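Local coordinates for galactose-binding like protein (PDB 7M1A), which binds calcium and, as a galactose-binding-like domain of a SusE-like protein, probably takes part in glycan recognition or breakdown by a gut Bacteroides, at residues M11-Q14 against N15-R18; M26-V29 against W30-R33; W109-L112 against L113-E116; A136-G139 against D140-N143. One frame throughout, in Å; residues are numbered along the deposited sequence.

Contact 1 of 4, residues M11-Q14 against N15-R18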
HETATM    1  N   MSE A  11       2.046  -4.717  -1.190  1.00  6.04           N
HETATM    2  CA  MSE A  11       1.438  -5.062  -2.465  1.00  6.11           C
HETATM    3  C   MSE A  11      -0.054  -5.228  -2.251  1.00  6.61           C
HETATM    4  O   MSE A  11      -0.514  -5.385  -1.103  1.00  8.12           O
HETATM    5  CB  MSE A  11       2.069  -6.313  -3.020  1.00  6.09           C
HETATM    6  CG  MSE A  11       3.537  -6.107  -3.324  1.00  7.40           C
HETATM    7 SE   MSE A  11       4.344  -7.644  -4.220  0.73  5.55          SE
HETATM    8  CE  MSE A  11       3.503  -7.395  -5.941  1.00  9.43           C
ATOM      9  N   TYR A  12      -0.815  -5.379  -3.362  1.00  6.92           N
ATOM     10  CA  TYR A  12      -2.254  -5.546  -3.189  1.00  6.86           C
ATOM     11  C   TYR A  12      -2.705  -6.318  -4.417  1.00  7.43           C
ATOM     12  O   TYR A  12      -2.713  -5.768  -5.535  1.00  6.95           O
ATOM     13  CB  TYR A  12      -3.034  -4.238  -3.094  1.00  8.48           C
ATOM     14  CG  TYR A  12      -4.473  -4.544  -2.728  1.00  8.56           C
ATOM     15  CD1 TYR A  12      -4.846  -4.972  -1.423  1.00  9.74           C
ATOM     16  CD2 TYR A  12      -5.453  -4.549  -3.743  1.00 12.15           C
ATOM     17  CE1 TYR A  12      -6.161  -5.336  -1.146  1.00 11.34           C
ATOM     18  CE2 TYR A  12      -6.768  -4.899  -3.451  1.00 14.83           C
ATOM     19  CZ  TYR A  12      -7.100  -5.332  -2.172  1.00 14.74           C
ATOM     20  OH  TYR A  12      -8.365  -5.735  -1.919  1.00 26.43           O
ATOM     21  N   LEU A  13      -2.936  -7.633  -4.242  1.00  7.62           N
ATOM     22  CA  LEU A  13      -3.364  -8.513  -5.319  1.00  8.83           C
ATOM     23  C   LEU A  13      -4.854  -8.740  -5.229  1.00  9.54           C
ATOM     24  O   LEU A  13      -5.435  -8.511  -4.202  1.00  8.27           O
ATOM     25  CB  LEU A  13      -2.679  -9.880  -5.184  1.00  7.39           C
ATOM     26  CG  LEU A  13      -1.163  -9.897  -4.990  1.00  7.26           C
ATOM     27  CD1 LEU A  13      -0.589 -11.305  -5.095  1.00 11.27           C
ATOM     28  CD2 LEU A  13      -0.475  -8.985  -6.041  1.00 10.01           C
ATOM     29  N   GLN A  14      -5.520  -9.133  -6.341  1.00  8.53           N
ATOM     30  CA  GLN A  14      -6.997  -9.218  -6.268  1.00  8.74           C
ATOM     31  C   GLN A  14      -7.379 -10.194  -5.178  1.00  8.52           C
ATOM     32  O   GLN A  14      -6.767 -11.280  -5.053  1.00 11.67           O
ATOM     33  CB  GLN A  14      -7.468  -9.869  -7.596  1.00 12.20           C
ATOM     34  CG  GLN A  14      -8.974  -9.785  -7.906  1.00 15.75           C
ATOM     35  CD  GLN A  14      -9.320 -10.493  -9.200  1.00 29.23           C
ATOM     36  OE1 GLN A  14      -8.492 -10.726 -10.084  1.00 26.73           O
ATOM     37  NE2 GLN A  14     -10.582 -10.840  -9.331  1.00 30.83           N
ATOM     38  N   ASN A  15      -8.449  -9.843  -4.500  1.00  9.81           N
ATOM     39  CA  ASN A  15      -9.037 -10.606  -3.381  1.00 11.09           C
ATOM     40  C   ASN A  15      -8.206 -10.512  -2.109  1.00 10.57           C
ATOM     41  O   ASN A  15      -8.611 -11.109  -1.126  1.00 12.10           O
ATOM     42  CB  ASN A  15      -9.397 -12.053  -3.798  1.00 12.68           C
ATOM     43  CG  ASN A  15     -10.407 -12.049  -4.906  1.00 16.88           C
ATOM     44  OD1 ASN A  15     -11.379 -11.306  -4.843  1.00 20.54           O
ATOM     45  ND2 ASN A  15     -10.128 -12.851  -5.906  1.00 24.00           N
ATOM     46  N   ASP A  16      -7.049  -9.811  -2.068  1.00  8.78           N
ATOM     47  CA  ASP A  16      -6.369  -9.651  -0.792  1.00  8.40           C
ATOM     48  C   ASP A  16      -7.273  -8.878   0.172  1.00  7.18           C
ATOM     49  O   ASP A  16      -8.113  -8.079  -0.237  1.00  9.00           O
ATOM     50  CB  ASP A  16      -5.059  -8.886  -0.952  1.00  6.88           C
ATOM     51  CG  ASP A  16      -3.909  -9.695  -1.562  1.00  7.29           C
ATOM     52  OD1 ASP A  16      -4.060 -10.937  -1.702  1.00  9.10           O
ATOM     53  OD2 ASP A  16      -2.808  -9.146  -1.694  1.00  7.74           O
ATOM     54  N   SER A  17      -7.079  -9.115   1.485  1.00  7.94           N
ATOM     55  CA  SER A  17      -7.813  -8.388   2.513  1.00  6.45           C
ATOM     56  C   SER A  17      -7.201  -6.985   2.641  1.00  7.66           C
ATOM     57  O   SER A  17      -5.986  -6.826   2.682  1.00  9.76           O
ATOM     58  CB  SER A  17      -7.655  -9.107   3.832  1.00  9.91           C
ATOM     59  OG  SER A  17      -8.343 -10.367   3.769  1.00 14.31           O
ATOM     60  N   ARG A  18      -8.067  -5.982   2.800  1.00  7.98           N
ATOM     61  CA  ARG A  18      -7.585  -4.687   3.229  1.00  9.12           C
ATOM     62  C   ARG A  18      -7.154  -4.785   4.694  1.00  8.90           C
ATOM     63  O   ARG A  18      -7.714  -5.579   5.475  1.00 10.09           O
ATOM     64  CB  ARG A  18      -8.681  -3.627   3.085  1.00 12.12           C
ATOM     65  CG  ARG A  18      -8.959  -3.407   1.608  1.00 17.16           C
ATOM     66  CD  ARG A  18      -9.870  -2.252   1.369  1.00 18.90           C
ATOM     67  NE  ARG A  18     -10.153  -2.065  -0.045  1.00 21.99           N
ATOM     68  CZ  ARG A  18      -9.698  -1.121  -0.835  1.00 14.95           C
ATOM     69  NH1 ARG A  18      -8.699  -0.342  -0.441  1.00 16.62           N
ATOM     70  NH2 ARG A  18     -10.181  -1.059  -2.045  1.00 21.13           N
TER
HETATM   71  O   HOH W   1      -2.029  -7.262   0.183  1.00  6.37           O
HETATM   72  O   HOH W   2      -9.579  -7.233  -4.522  1.00 16.59           O
HETATM   73  O   HOH W   3      -5.895 -12.714  -2.940  1.00 12.91           O
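Leu13 and Asp16 hold the two ends of a type II beta turn together. The backbone bond of the turn runs from Asp16 N to Leu13 O at 3.0 Å, and the carboxylate of Asp16 answers it: Leu13 N donates to Asp16 OD2 over 3.0 Å, nearly straight at 166° but arriving from above the carboxylate plane. Chi1 of -76° sets CG of Asp16 beside its own backbone N, which folds the carboxylate back alongside the Leu13 side chain. Thr59 OG1 also hydrogen-bonds OD2, and Arg155 forms a salt bridge with OD1, which should stabilise the negative charge. Tyr12 closes the other side. Its ring passes Asp16 in the opposite sense, almost perpendicular to the carboxylate, with CE1 3.7 Å from Asp16 CB, and its OH makes a weak contact of 2.9 Å with Asp16 O.

Water adds to this. One molecule donates to both Met11 O and Asp16 OD2, another to both Gln14 O and Asp16 OD1, so each carboxylate oxygen has a water as well as its protein partners. The turn follows strand 9-11 and packs on strands 56-66 and 151-158, while Arg18 reaches Gly24 of the second subunit.

Contact 2 of 4, residues M26-V29 against W30-R33. With CA (calcium ion), chain F.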
HETATM    1  N   MSE A  26      -0.247  -1.430   6.375  1.00  5.90           N
HETATM    2  CA  MSE A  26       0.642  -2.567   6.275  1.00  6.93           C
HETATM    3  C   MSE A  26       2.064  -2.157   6.701  1.00  6.41           C
HETATM    4  O   MSE A  26       2.764  -2.936   7.352  1.00  6.61           O
HETATM    5  CB  MSE A  26       0.654  -3.213   4.871  1.00  8.13           C
HETATM    6  CG  MSE A  26       1.321  -4.646   5.011  1.00  5.74           C
HETATM    7 SE   MSE A  26       1.456  -5.529   3.261  0.68  2.18          SE
HETATM    8  CE  MSE A  26      -0.481  -5.622   2.827  1.00  7.44           C
ATOM      9  N   GLU A  27       2.513  -0.925   6.273  1.00  6.11           N
ATOM     10  CA  GLU A  27       3.890  -0.522   6.529  1.00  6.95           C
ATOM     11  C   GLU A  27       4.151  -0.454   8.035  1.00  6.68           C
ATOM     12  O   GLU A  27       5.292  -0.450   8.433  1.00  7.82           O
ATOM     13  CB  GLU A  27       4.108   0.875   5.924  1.00  7.71           C
ATOM     14  CG  GLU A  27       4.182   0.924   4.376  1.00  7.49           C
ATOM     15  CD  GLU A  27       2.893   0.893   3.613  1.00  7.44           C
ATOM     16  OE1 GLU A  27       1.764   0.795   4.187  1.00  9.10           O
ATOM     17  OE2 GLU A  27       3.024   1.076   2.349  1.00  8.28           O
ATOM     18  N   TYR A  28       3.092  -0.381   8.858  1.00  6.17           N
ATOM     19  CA  TYR A  28       3.344  -0.328  10.292  1.00  5.85           C
ATOM     20  C   TYR A  28       3.863  -1.640  10.880  1.00  6.43           C
ATOM     21  O   TYR A  28       4.327  -1.605  12.055  1.00  7.32           O
ATOM     22  CB  TYR A  28       2.046   0.123  11.010  1.00  6.97           C
ATOM     23  CG  TYR A  28       1.538   1.511  10.665  1.00  6.26           C
ATOM     24  CD1 TYR A  28       2.356   2.486  10.080  1.00  8.10           C
ATOM     25  CD2 TYR A  28       0.209   1.836  10.890  1.00  7.37           C
ATOM     26  CE1 TYR A  28       1.831   3.727   9.770  1.00  8.91           C
ATOM     27  CE2 TYR A  28      -0.328   3.100  10.640  1.00  8.80           C
ATOM     28  CZ  TYR A  28       0.520   4.051  10.136  1.00  8.22           C
ATOM     29  OH  TYR A  28      -0.009   5.258   9.767  1.00 11.32           O
ATOM     30  N   VAL A  29       3.759  -2.764  10.118  1.00  6.69           N
ATOM     31  CA  VAL A  29       4.277  -4.025  10.663  1.00  5.92           C
ATOM     32  C   VAL A  29       5.723  -4.253  10.229  1.00  5.41           C
ATOM     33  O   VAL A  29       6.284  -5.267  10.571  1.00  5.80           O
ATOM     34  CB  VAL A  29       3.384  -5.239  10.383  1.00  5.21           C
ATOM     35  CG1 VAL A  29       1.971  -4.994  10.911  1.00  7.18           C
ATOM     36  CG2 VAL A  29       3.408  -5.712   8.925  1.00  6.56           C
ATOM     37  N   TRP A  30       6.386  -3.271   9.551  1.00  5.98           N
ATOM     38  CA  TRP A  30       7.833  -3.310   9.353  1.00  4.64           C
ATOM     39  C   TRP A  30       8.484  -1.954   9.657  1.00  6.13           C
ATOM     40  O   TRP A  30       9.486  -1.646   9.063  1.00  7.37           O
ATOM     41  CB  TRP A  30       8.195  -3.917   7.980  1.00  6.84           C
ATOM     42  CG  TRP A  30       7.626  -3.150   6.824  1.00  5.75           C
ATOM     43  CD1 TRP A  30       8.070  -1.964   6.324  1.00  7.17           C
ATOM     44  CD2 TRP A  30       6.613  -3.648   5.918  1.00  5.18           C
ATOM     45  NE1 TRP A  30       7.341  -1.626   5.182  1.00  7.43           N
ATOM     46  CE2 TRP A  30       6.453  -2.657   4.880  1.00  6.04           C
ATOM     47  CE3 TRP A  30       5.825  -4.825   5.860  1.00  6.02           C
ATOM     48  CZ2 TRP A  30       5.572  -2.794   3.825  1.00  7.02           C
ATOM     49  CZ3 TRP A  30       4.974  -4.960   4.782  1.00  6.27           C
ATOM     50  CH2 TRP A  30       4.874  -3.990   3.785  1.00  5.84           C
ATOM     51  N   ASN A  31       7.910  -1.239  10.633  1.00  6.25           N
ATOM     52  CA  ASN A  31       8.474   0.027  11.053  1.00  6.92           C
ATOM     53  C   ASN A  31       9.506  -0.110  12.161  1.00  7.56           C
ATOM     54  O   ASN A  31       9.972   0.918  12.609  1.00 10.88           O
ATOM     55  CB  ASN A  31       7.337   1.041  11.305  1.00  6.06           C
ATOM     56  CG  ASN A  31       6.546   0.713  12.573  1.00  6.97           C
ATOM     57  OD1 ASN A  31       6.820  -0.302  13.234  1.00  7.99           O
ATOM     58  ND2 ASN A  31       5.474   1.467  12.820  1.00  8.54           N
ATOM     59  N   GLY A  32       9.864  -1.326  12.593  1.00  8.22           N
ATOM     60  CA  GLY A  32      10.877  -1.544  13.647  1.00  9.82           C
ATOM     61  C   GLY A  32      10.323  -1.323  15.052  1.00 10.22           C
ATOM     62  O   GLY A  32      11.156  -1.288  15.990  1.00 16.11           O
ATOM     63  N   ARG A  33       9.000  -1.027  15.141  1.00  8.23           N
ATOM     64  CA  ARG A  33       8.454  -0.770  16.471  1.00  8.72           C
ATOM     65  C   ARG A  33       7.459  -1.872  16.804  1.00  9.23           C
ATOM     66  O   ARG A  33       6.603  -2.272  16.011  1.00  8.46           O
ATOM     67  CB  ARG A  33       7.748   0.609  16.564  1.00 10.05           C
ATOM     68  CG  ARG A  33       8.747   1.726  16.364  1.00 11.81           C
ATOM     69  CD  ARG A  33       8.093   3.064  16.697  1.00 18.93           C
ATOM     70  NE  ARG A  33       7.438   3.376  15.341  1.00 13.15           N
ATOM     71  CZ  ARG A  33       7.966   4.077  14.271  1.00 15.36           C
ATOM     72  NH1 ARG A  33       9.268   4.306  14.153  1.00 17.85           N
ATOM     73  NH2 ARG A  33       7.148   4.444  13.271  1.00 16.56           N
TER
HETATM   74 CA    CA F 404       5.349  -2.094  14.024  1.00  8.73          CA
HETATM   75  O   HOH W   4       4.207  -0.466  15.277  1.00  9.40           O
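Trp30 tucks its indole under the 3-10 segment 26-29, and most of the packing is its own. The CA of Glu27 sits over one face as a CH-pi contact, 4.0 Å from the centroid of the five-membered ring and 23° off its normal. Met26, present as selenomethionine, reaches the six-membered ring obliquely: CG lies 3.7 Å from Trp30 CZ3, and the selenium atom SE makes a Met-aromatic contact. Val29 CG2 touches Trp30 CE3. Chi1 of 60° places the indole between the backbone N and carbonyl carbon of Trp30, turning it back under the preceding residues; Phe8 meets this ring edge-to-face.

Among the hydrogen bonds, Trp30 N bonds to Glu27 O over 3.2 Å, one residue on from the Val29 N to Met26 O bond. Asn31 then makes an Asx turn, its OD1 accepting from Arg33 N at 3.0 Å. This loop forms part of the calcium site of the domain, whose family belongs to the galactose-binding clan.

Metal bonds account for the close oxygens. Tyr28 O binds calcium at 2.3 Å, Asn31 OD1 at 2.5 Å and Arg33 O at 2.4 Å; a water, Thr171 and Glu172 complete the shell. Asn31 OD1 therefore serves both the ion and Arg33 N, while its ND2 donates to Gly42 O.

Contact 3 of 4, residues W109-L112 against L113-E116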
ATOM      1  N   TRP A 109       2.929 -19.728  -5.548  1.00  8.96           N
ATOM      2  CA  TRP A 109       3.446 -19.506  -4.142  1.00  8.71           C
ATOM      3  C   TRP A 109       3.784 -20.866  -3.526  1.00  8.59           C
ATOM      4  O   TRP A 109       3.099 -21.880  -3.778  1.00  9.79           O
ATOM      5  CB  TRP A 109       2.344 -18.776  -3.372  1.00  9.17           C
ATOM      6  CG  TRP A 109       2.079 -17.390  -3.883  1.00  6.42           C
ATOM      7  CD1 TRP A 109       1.190 -17.042  -4.839  1.00  9.26           C
ATOM      8  CD2 TRP A 109       2.689 -16.212  -3.381  1.00  8.49           C
ATOM      9  NE1 TRP A 109       1.257 -15.658  -5.023  1.00  7.54           N
ATOM     10  CE2 TRP A 109       2.144 -15.124  -4.103  1.00  8.29           C
ATOM     11  CE3 TRP A 109       3.673 -15.993  -2.375  1.00  8.59           C
ATOM     12  CZ2 TRP A 109       2.523 -13.806  -3.847  1.00  9.04           C
ATOM     13  CZ3 TRP A 109       4.026 -14.682  -2.128  1.00  8.63           C
ATOM     14  CH2 TRP A 109       3.480 -13.615  -2.878  1.00  8.31           C
ATOM     15  N   VAL A 110       4.764 -20.819  -2.597  1.00  8.78           N
ATOM     16  CA  VAL A 110       5.152 -21.971  -1.852  1.00  9.46           C
ATOM     17  C   VAL A 110       4.982 -21.661  -0.371  1.00  7.55           C
ATOM     18  O   VAL A 110       5.257 -20.566   0.111  1.00  9.14           O
ATOM     19  CB  VAL A 110       6.598 -22.362  -2.238  1.00 15.14           C
ATOM     20  CG1 VAL A 110       7.156 -23.499  -1.395  1.00 21.20           C
ATOM     21  CG2 VAL A 110       6.600 -22.867  -3.688  1.00 20.59           C
ATOM     22  N   LYS A 111       4.498 -22.643   0.389  1.00  9.17           N
ATOM     23  CA  LYS A 111       4.241 -22.433   1.819  1.00  8.83           C
ATOM     24  C   LYS A 111       5.558 -22.641   2.579  1.00  8.36           C
ATOM     25  O   LYS A 111       6.187 -23.679   2.461  1.00 10.84           O
ATOM     26  CB  LYS A 111       3.167 -23.378   2.375  1.00  9.50           C
ATOM     27  CG  LYS A 111       2.849 -23.077   3.858  1.00 12.01           C
ATOM     28  CD  LYS A 111       1.630 -23.833   4.380  1.00 16.10           C
ATOM     29  CE  LYS A 111       1.835 -25.333   4.382  1.00 20.16           C
ATOM     30  NZ  LYS A 111       0.689 -25.969   5.033  1.00 22.78           N
ATOM     31  N   LEU A 112       5.987 -21.590   3.278  1.00  8.07           N
ATOM     32  CA  LEU A 112       7.301 -21.534   3.940  1.00  8.17           C
ATOM     33  C   LEU A 112       7.157 -22.035   5.375  1.00  6.96           C
ATOM     34  O   LEU A 112       8.034 -22.762   5.892  1.00 10.19           O
ATOM     35  CB  LEU A 112       7.851 -20.124   3.886  1.00  7.70           C
ATOM     36  CG  LEU A 112       8.134 -19.607   2.455  1.00  8.93           C
ATOM     37  CD1 LEU A 112       8.391 -18.099   2.721  1.00  9.59           C
ATOM     38  CD2 LEU A 112       9.425 -20.218   1.936  1.00 12.91           C
ATOM     39  N   LEU A 113       6.065 -21.620   6.051  1.00  8.87           N
ATOM     40  CA  LEU A 113       5.907 -21.883   7.480  1.00  7.16           C
ATOM     41  C   LEU A 113       4.433 -22.086   7.830  1.00  8.05           C
ATOM     42  O   LEU A 113       3.582 -21.314   7.383  1.00  9.46           O
ATOM     43  CB  LEU A 113       6.329 -20.669   8.357  1.00  7.64           C
ATOM     44  CG  LEU A 113       7.837 -20.327   8.292  1.00  8.81           C
ATOM     45  CD1 LEU A 113       8.101 -18.938   8.856  1.00 11.05           C
ATOM     46  CD2 LEU A 113       8.722 -21.390   8.942  1.00 11.85           C
ATOM     47  N   ASP A 114       4.215 -23.095   8.704  1.00 10.23           N
ATOM     48  CA  ASP A 114       2.929 -23.267   9.387  1.00  8.87           C
ATOM     49  C   ASP A 114       3.135 -22.728  10.802  1.00 12.10           C
ATOM     50  O   ASP A 114       4.005 -23.232  11.529  1.00 16.93           O
ATOM     51  CB  ASP A 114       2.620 -24.746   9.617  1.00 15.80           C
ATOM     52  CG  ASP A 114       2.352 -25.478   8.335  1.00 17.43           C
ATOM     53  OD1 ASP A 114       1.401 -25.097   7.686  1.00 19.74           O
ATOM     54  OD2 ASP A 114       3.181 -26.340   7.933  1.00 25.80           O
HETATM   55  N   MSE A 115       2.436 -21.659  11.178  1.00  9.76           N
HETATM   56  CA  MSE A 115       2.630 -21.015  12.477  1.00  9.86           C
HETATM   57  C   MSE A 115       1.436 -21.293  13.367  1.00  9.24           C
HETATM   58  O   MSE A 115       0.276 -21.223  12.958  1.00 10.71           O
HETATM   59  CB  MSE A 115       2.804 -19.479  12.341  1.00  9.93           C
HETATM   60  CG  MSE A 115       3.929 -19.111  11.413  1.00 10.31           C
HETATM   61 SE   MSE A 115       5.722 -19.585  12.119  0.79  8.36          SE
HETATM   62  CE  MSE A 115       5.727 -18.352  13.645  1.00 11.13           C
ATOM     63  N   GLU A 116       1.752 -21.512  14.646  1.00 10.99           N
ATOM     64  CA  GLU A 116       0.739 -21.510  15.679  1.00 11.13           C
ATOM     65  C   GLU A 116       1.217 -20.642  16.844  1.00 10.78           C
ATOM     66  O   GLU A 116       2.307 -20.842  17.360  1.00 15.59           O
ATOM     67  CB  GLU A 116       0.399 -22.921  16.189  1.00 13.05           C
ATOM     68  CG  GLU A 116      -0.637 -22.844  17.338  1.00 15.44           C
ATOM     69  CD  GLU A 116      -1.098 -24.152  17.925  1.00 21.09           C
ATOM     70  OE1 GLU A 116      -0.635 -25.183  17.431  1.00 25.02           O
ATOM     71  OE2 GLU A 116      -1.944 -24.117  18.858  1.00 22.55           O
TER
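Lys111 and Asp114 meet on one side of strand 110-116, their side chains crossing at about a right angle. The lysine leaves the backbone with CG anti to its N (chi1 -176°), then bends at chi3, 64°, which swings the amino group toward the aspartate. NZ donates to Asp114 OD1 at 2.9 Å, using the syn lone pair of that oxygen, and the bond is part of a salt bridge. The other oxygen is farther off: NZ to Asp114 OD2 measures 3.8 Å. Lys111 CD and CE also run close to OD1, with CE at 3.3 Å, so the end of the aliphatic chain lies against the carboxylate. Glu92, on the adjoining strand, is a second but long and weak ionic partner for NZ.

Leu112 and Leu113 turn the other way. Their direct side-chain contact is loose, CB of Leu112 being 4.4 Å from CG of Leu113. The closer approach is to the backbone, where Leu113 CD2 lies 3.4 Å from Leu112 O. Both side chains go inward: Leu112 packs on Val151 and Ile154 of strand 151-158, and Leu113 on Ala142 of strand 140-143.

Two successive leucines can share that side because a classic beta bulge puts an extra residue in the strand there: Leu112 and Leu113 both face Val93 of the antiparallel strand 88-96.

Contact 4 of 4, residues A136-G139 against D140-N143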
ATOM      1  N   ALA A 136       4.490 -13.437  24.767  1.00 10.58           N
ATOM      2  CA  ALA A 136       3.981 -12.470  23.831  1.00  9.68           C
ATOM      3  C   ALA A 136       4.970 -11.324  23.568  1.00  9.75           C
ATOM      4  O   ALA A 136       4.975 -10.802  22.436  1.00 10.08           O
ATOM      5  CB  ALA A 136       2.600 -12.018  24.279  1.00 12.76           C
ATOM      6  N   LYS A 137       5.784 -10.886  24.551  1.00  9.88           N
ATOM      7  CA  LYS A 137       6.866  -9.932  24.288  1.00 10.92           C
ATOM      8  C   LYS A 137       7.940 -10.568  23.435  1.00 10.94           C
ATOM      9  O   LYS A 137       8.506  -9.811  22.646  1.00 12.53           O
ATOM     10  CB  LYS A 137       7.459  -9.379  25.603  1.00 13.17           C
ATOM     11  CG  LYS A 137       6.373  -8.857  26.491  1.00 15.56           C
ATOM     12  CD  LYS A 137       6.849  -8.244  27.815  1.00 17.64           C
ATOM     13  CE  LYS A 137       5.772  -7.363  28.399  1.00 22.87           C
ATOM     14  NZ  LYS A 137       6.112  -6.998  29.794  1.00 32.64           N
ATOM     15  N   ILE A 138       8.231 -11.895  23.561  1.00  9.57           N
ATOM     16  CA  ILE A 138       9.291 -12.497  22.769  1.00  9.14           C
ATOM     17  C   ILE A 138       8.815 -12.611  21.303  1.00  9.56           C
ATOM     18  O   ILE A 138       9.615 -12.549  20.377  1.00  9.71           O
ATOM     19  CB  ILE A 138       9.648 -13.892  23.319  1.00 10.90           C
ATOM     20  CG1 ILE A 138      10.339 -13.689  24.686  1.00 12.60           C
ATOM     21  CG2 ILE A 138      10.491 -14.708  22.324  1.00 15.32           C
ATOM     22  CD1 ILE A 138      10.430 -14.937  25.572  1.00 15.77           C
ATOM     23  N   GLY A 139       7.485 -12.781  21.094  1.00  8.91           N
ATOM     24  CA  GLY A 139       6.943 -12.961  19.747  1.00  7.51           C
ATOM     25  C   GLY A 139       6.921 -14.434  19.280  1.00  8.27           C
ATOM     26  O   GLY A 139       7.735 -15.226  19.776  1.00 10.16           O
ATOM     27  N   ASP A 140       6.080 -14.775  18.288  1.00  8.82           N
ATOM     28  CA  ASP A 140       6.216 -16.068  17.647  1.00  8.91           C
ATOM     29  C   ASP A 140       7.551 -16.084  16.911  1.00  8.01           C
ATOM     30  O   ASP A 140       7.952 -15.059  16.350  1.00  9.67           O
ATOM     31  CB  ASP A 140       5.062 -16.230  16.666  1.00  8.79           C
ATOM     32  CG  ASP A 140       3.723 -16.406  17.373  1.00 10.64           C
ATOM     33  OD1 ASP A 140       3.701 -16.985  18.518  1.00 14.09           O
ATOM     34  OD2 ASP A 140       2.681 -16.130  16.667  1.00 13.63           O
ATOM     35  N   GLN A 141       8.245 -17.205  16.933  1.00  7.75           N
ATOM     36  CA  GLN A 141       9.629 -17.370  16.462  1.00  9.01           C
ATOM     37  C   GLN A 141       9.701 -18.658  15.631  1.00  8.76           C
ATOM     38  O   GLN A 141       9.216 -19.715  16.064  1.00  9.44           O
ATOM     39  CB  GLN A 141      10.602 -17.605  17.630  1.00 11.27           C
ATOM     40  CG  GLN A 141      10.743 -16.373  18.519  1.00 11.86           C
ATOM     41  CD  GLN A 141      11.503 -15.239  17.858  1.00  9.78           C
ATOM     42  OE1 GLN A 141      12.463 -15.498  17.120  1.00 12.23           O
ATOM     43  NE2 GLN A 141      11.250 -13.990  18.238  1.00 11.50           N
ATOM     44  N   ALA A 142      10.295 -18.628  14.437  1.00  8.09           N
ATOM     45  CA  ALA A 142      10.451 -19.863  13.670  1.00  7.48           C
ATOM     46  C   ALA A 142      11.736 -19.828  12.863  1.00  7.31           C
ATOM     47  O   ALA A 142      12.114 -18.754  12.394  1.00  9.57           O
ATOM     48  CB  ALA A 142       9.288 -20.055  12.783  1.00 11.10           C
ATOM     49  N   ASN A 143      12.364 -20.989  12.731  1.00  7.12           N
ATOM     50  CA  ASN A 143      13.417 -21.146  11.741  1.00  7.35           C
ATOM     51  C   ASN A 143      12.796 -21.641  10.436  1.00  9.43           C
ATOM     52  O   ASN A 143      11.922 -22.474  10.406  1.00 12.31           O
ATOM     53  CB  ASN A 143      14.379 -22.262  12.239  1.00  7.52           C
ATOM     54  CG  ASN A 143      15.090 -21.781  13.509  1.00  7.11           C
ATOM     55  OD1 ASN A 143      15.471 -20.610  13.688  1.00 10.90           O
ATOM     56  ND2 ASN A 143      15.337 -22.685  14.454  1.00  7.89           N
TER
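Gln141 reaches back from the start of strand 140-143 to the last turn of helix 130-138, where its NE2 donates to Ile138 O at 3.1 Å. That is the firm part of the contact. The carbonyl oxygen lies close to the amide plane of Gln141, 10° out of it, though the N-H points at it only moderately well (148°). A bend at chi2, -71°, turns the amide back toward the helix end, and on the way Gln141 CG passes 3.5 Å from Gly139 O.

Gly139 makes the tight corner between helix and strand. It is the first residue after the helix to leave helical angles, and its positive phi, 88°, suits a residue without a side chain. Asp140 is held too: OD2 bonds Tyr91 OH, OD1 bonds Asn117 ND2, and the side chain packs on Met115.

The outer side is looser. Ile138 is exposed and crosses Gln141 at about a right angle, touching it only lightly, with CG2 4.2 Å from Gln141 CG.

Both polar atoms of the glutamine amide are used: besides the NE2 bond, OE1 accepts from Arg70 of strand 70-74, the neighbour of strand 140-143 in the sheet. Together the two bonds fix the amide flip and keep its N-H on a main-chain carbonyl at the helix C-terminus, where backbone N-H donors run out.

In the fold
From the N terminus, contact 1 closes the turn that follows strand 9-11, and contact 2 comes later in the same long connection to strand 45-46, shaping the calcium loop. The two touch through Met11 and Met26, and both reach the second subunit. Contact 3 closes no loop: it is a bulge within strand 110-116, and its Trp109 packs on Leu13 of contact 1. Contact 4 turns the chain from helix 130-138 into strand 140-143. The contacts follow in series, none nested or crossed. Leu113 and Met115 of contact 3 pack against residues 140-143 of contact 4, joining the sheet that holds strand 110-116 to the one that holds strand 140-143.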